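Local coordinates for [PSI+] inducibility protein 3 (Saccharomyces cerevisiae, PDB 1ZX6) that promotes, when overproduced, de novo induction of the [PSI+] prion form of SUP35 and carries the protein-binding SH3 domain that makes up this fragment, at residues Tyr4-Gln10 / Asn52-Phe58. Residues are numbered along the deposited sequence; the frame is centred on the assembly and turned at random.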
# COMPACT_ATOMS: atom_id res chain seq x y z
N TYR A 4 -0.17 0.87 10.44
CA TYR A 4 0.57 1.47 9.32
C TYR A 4 1.68 0.54 8.87
O TYR A 4 2.29 -0.16 9.66
CB TYR A 4 1.20 2.82 9.71
CG TYR A 4 0.21 3.97 9.71
CD1 TYR A 4 -0.72 4.08 10.71
CD2 TYR A 4 0.26 4.96 8.73
CE1 TYR A 4 -1.63 5.13 10.74
CE2 TYR A 4 -0.64 6.02 8.75
CZ TYR A 4 -1.58 6.09 9.76
OH TYR A 4 -2.48 7.13 9.78
N VAL A 5 1.93 0.55 7.56
CA VAL A 5 2.95 -0.26 6.93
C VAL A 5 3.89 0.67 6.15
O VAL A 5 3.52 1.80 5.84
CB VAL A 5 2.32 -1.35 6.00
CG1 VAL A 5 1.45 -2.34 6.85
CG2 VAL A 5 1.49 -0.76 4.89
N GLU A 6 5.06 0.17 5.82
CA GLU A 6 6.04 0.98 5.06
C GLU A 6 6.39 0.26 3.77
O GLU A 6 6.76 -0.92 3.79
CB GLU A 6 7.31 1.23 5.89
CG GLU A 6 8.35 2.08 5.14
CD GLU A 6 9.63 2.34 5.95
OE1 GLU A 6 9.76 1.87 7.10
OE2 GLU A 6 10.51 3.04 5.42
N ALA A 7 6.34 0.99 2.64
CA ALA A 7 6.74 0.44 1.33
C ALA A 7 8.24 0.25 1.22
O ALA A 7 9.04 1.13 1.62
CB ALA A 7 6.24 1.34 0.19
N LEU A 8 8.63 -0.93 0.74
CA LEU A 8 10.03 -1.31 0.59
C LEU A 8 10.47 -1.25 -0.86
O LEU A 8 11.66 -1.19 -1.14
CB LEU A 8 10.25 -2.74 1.08
CG LEU A 8 10.44 -3.03 2.55
CD1 LEU A 8 10.47 -4.54 2.77
CD2 LEU A 8 11.70 -2.38 3.08
N TYR A 9 9.49 -1.31 -1.75
CA TYR A 9 9.72 -1.39 -3.20
C TYR A 9 8.70 -0.48 -3.92
O TYR A 9 7.61 -0.20 -3.39
CB TYR A 9 9.53 -2.83 -3.71
CG TYR A 9 10.22 -3.89 -2.90
CD1 TYR A 9 11.54 -4.23 -3.13
CD2 TYR A 9 9.53 -4.59 -1.91
CE1 TYR A 9 12.18 -5.21 -2.38
CE2 TYR A 9 10.16 -5.56 -1.15
CZ TYR A 9 11.49 -5.86 -1.38
OH TYR A 9 12.15 -6.84 -0.62
N GLN A 10 9.08 -0.01 -5.10
CA GLN A 10 8.26 0.90 -5.92
C GLN A 10 7.17 0.09 -6.63
O GLN A 10 7.46 -0.83 -7.38
CB GLN A 10 9.09 1.69 -6.94
CG GLN A 10 8.25 2.68 -7.75
CD GLN A 10 9.09 3.74 -8.45
OE1 GLN A 10 10.08 4.23 -7.91
NE2 GLN A 10 8.66 4.13 -9.64
N ASN A 52 3.07 -7.76 -0.66
CA ASN A 52 4.50 -8.02 -0.57
C ASN A 52 5.41 -6.80 -0.91
O ASN A 52 6.64 -6.92 -0.85
CB ASN A 52 4.91 -9.26 -1.38
CG ASN A 52 4.78 -9.07 -2.90
OD1 ASN A 52 4.14 -8.13 -3.36
ND2 ASN A 52 5.43 -9.97 -3.67
N TYR A 53 4.81 -5.65 -1.23
CA TYR A 53 5.54 -4.38 -1.38
C TYR A 53 5.88 -3.69 -0.05
O TYR A 53 6.65 -2.73 -0.02
CB TYR A 53 4.76 -3.41 -2.31
CG TYR A 53 4.92 -3.73 -3.76
CD1 TYR A 53 5.89 -3.07 -4.54
CD2 TYR A 53 4.17 -4.73 -4.37
CE1 TYR A 53 6.08 -3.40 -5.83
CE2 TYR A 53 4.38 -5.07 -5.70
CZ TYR A 53 5.31 -4.37 -6.42
OH TYR A 53 5.55 -4.70 -7.73
N VAL A 54 5.27 -4.14 1.06
CA VAL A 54 5.39 -3.44 2.34
C VAL A 54 5.82 -4.31 3.53
O VAL A 54 5.72 -5.54 3.47
CB VAL A 54 4.02 -2.78 2.75
CG1 VAL A 54 3.56 -1.80 1.69
CG2 VAL A 54 2.95 -3.82 3.02
N LYS A 55 6.27 -3.64 4.60
CA LYS A 55 6.58 -4.26 5.89
C LYS A 55 5.85 -3.50 7.01
O LYS A 55 5.35 -2.38 6.78
CB LYS A 55 8.10 -4.25 6.16
CG LYS A 55 8.75 -2.86 6.14
CD LYS A 55 10.15 -2.87 6.74
CE LYS A 55 10.72 -1.45 6.87
NZ LYS A 55 12.06 -1.47 7.53
N PRO A 56 5.78 -4.11 8.21
CA PRO A 56 5.15 -3.41 9.34
C PRO A 56 5.87 -2.11 9.68
O PRO A 56 7.09 -1.98 9.48
CB PRO A 56 5.27 -4.42 10.49
CG PRO A 56 5.38 -5.72 9.83
CD PRO A 56 6.23 -5.45 8.61
N ALA A 57 5.10 -1.13 10.16
CA ALA A 57 5.67 0.10 10.67
C ALA A 57 5.19 0.35 12.09
O ALA A 57 5.99 0.43 13.02
CB ALA A 57 5.32 1.28 9.77
N PHE A 58 3.87 0.47 12.27
CA PHE A 58 3.28 0.62 13.60
C PHE A 58 1.79 0.39 13.63
O PHE A 58 1.18 0.52 14.70
CB PHE A 58 3.62 1.98 14.24
CG PHE A 58 3.22 3.17 13.41
CD1 PHE A 58 2.01 3.79 13.63
CD2 PHE A 58 4.08 3.69 12.46
CE1 PHE A 58 1.64 4.90 12.89
CE2 PHE A 58 3.70 4.81 11.72
CZ PHE A 58 2.48 5.41 11.95
OXT PHE A 58 1.19 -0.04 12.64
O HOH W 1 8.83 0.53 8.99
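Tyr4 and Phe58 meet through different first torsions. Tyr4 CG is anti to its carbonyl carbon (chi1 -79°), while Phe58 CG sits between backbone N and carbonyl carbon (chi1 56°). The two side chains point the same way, and their rings are nearly parallel but slid apart, with centroids 4.7 Å apart. Tyr4 CB lies over the centre of the Phe58 ring as a CH-pi contact. At the backbone of the same two residues, the amide of Tyr4 gives a nearly straight bond to the terminal carboxylate, N to Phe58 OXT 2.7 Å. Tyr4 O takes two amides, Ala57 N and Phe58 N, from the same face of its carbonyl plane.

Beyond this end strands 4-7 and 54-56 pair antiparallel. Glu6 and Lys55 form the hydrogen-bonded pair, with Glu6 N to Lys55 O at 2.7 Å and Lys55 N to Glu6 O at 2.9 Å. Their extended side chains run side by side, but Glu6 OE1 and Lys55 NZ stay 4.1 Å apart, longer than a salt bridge. A water donates to both Glu6 OE1 and Pro56 O. Leu8 crosses the lysine chain at about a right angle. Past the end of the strands, Leu8 N makes a straight bond to Tyr53 O, 2.8 Å. The Tyr53 ring turns its edge to the carbonyl oxygens of Tyr9 and Gln10.

Ala7 and Val54 lie on the face opposite Glu6 and Lys55, and Val54 CG2 also meets Val5 CG2 at 3.9 Å. This pairing joins the N- and C-terminal strands of the SH3 fold. Strand 54-56 is outermost in the sheet, and strand 4-7 lies between it and strand 26-32, where Val5 touches Val27 and Leu29.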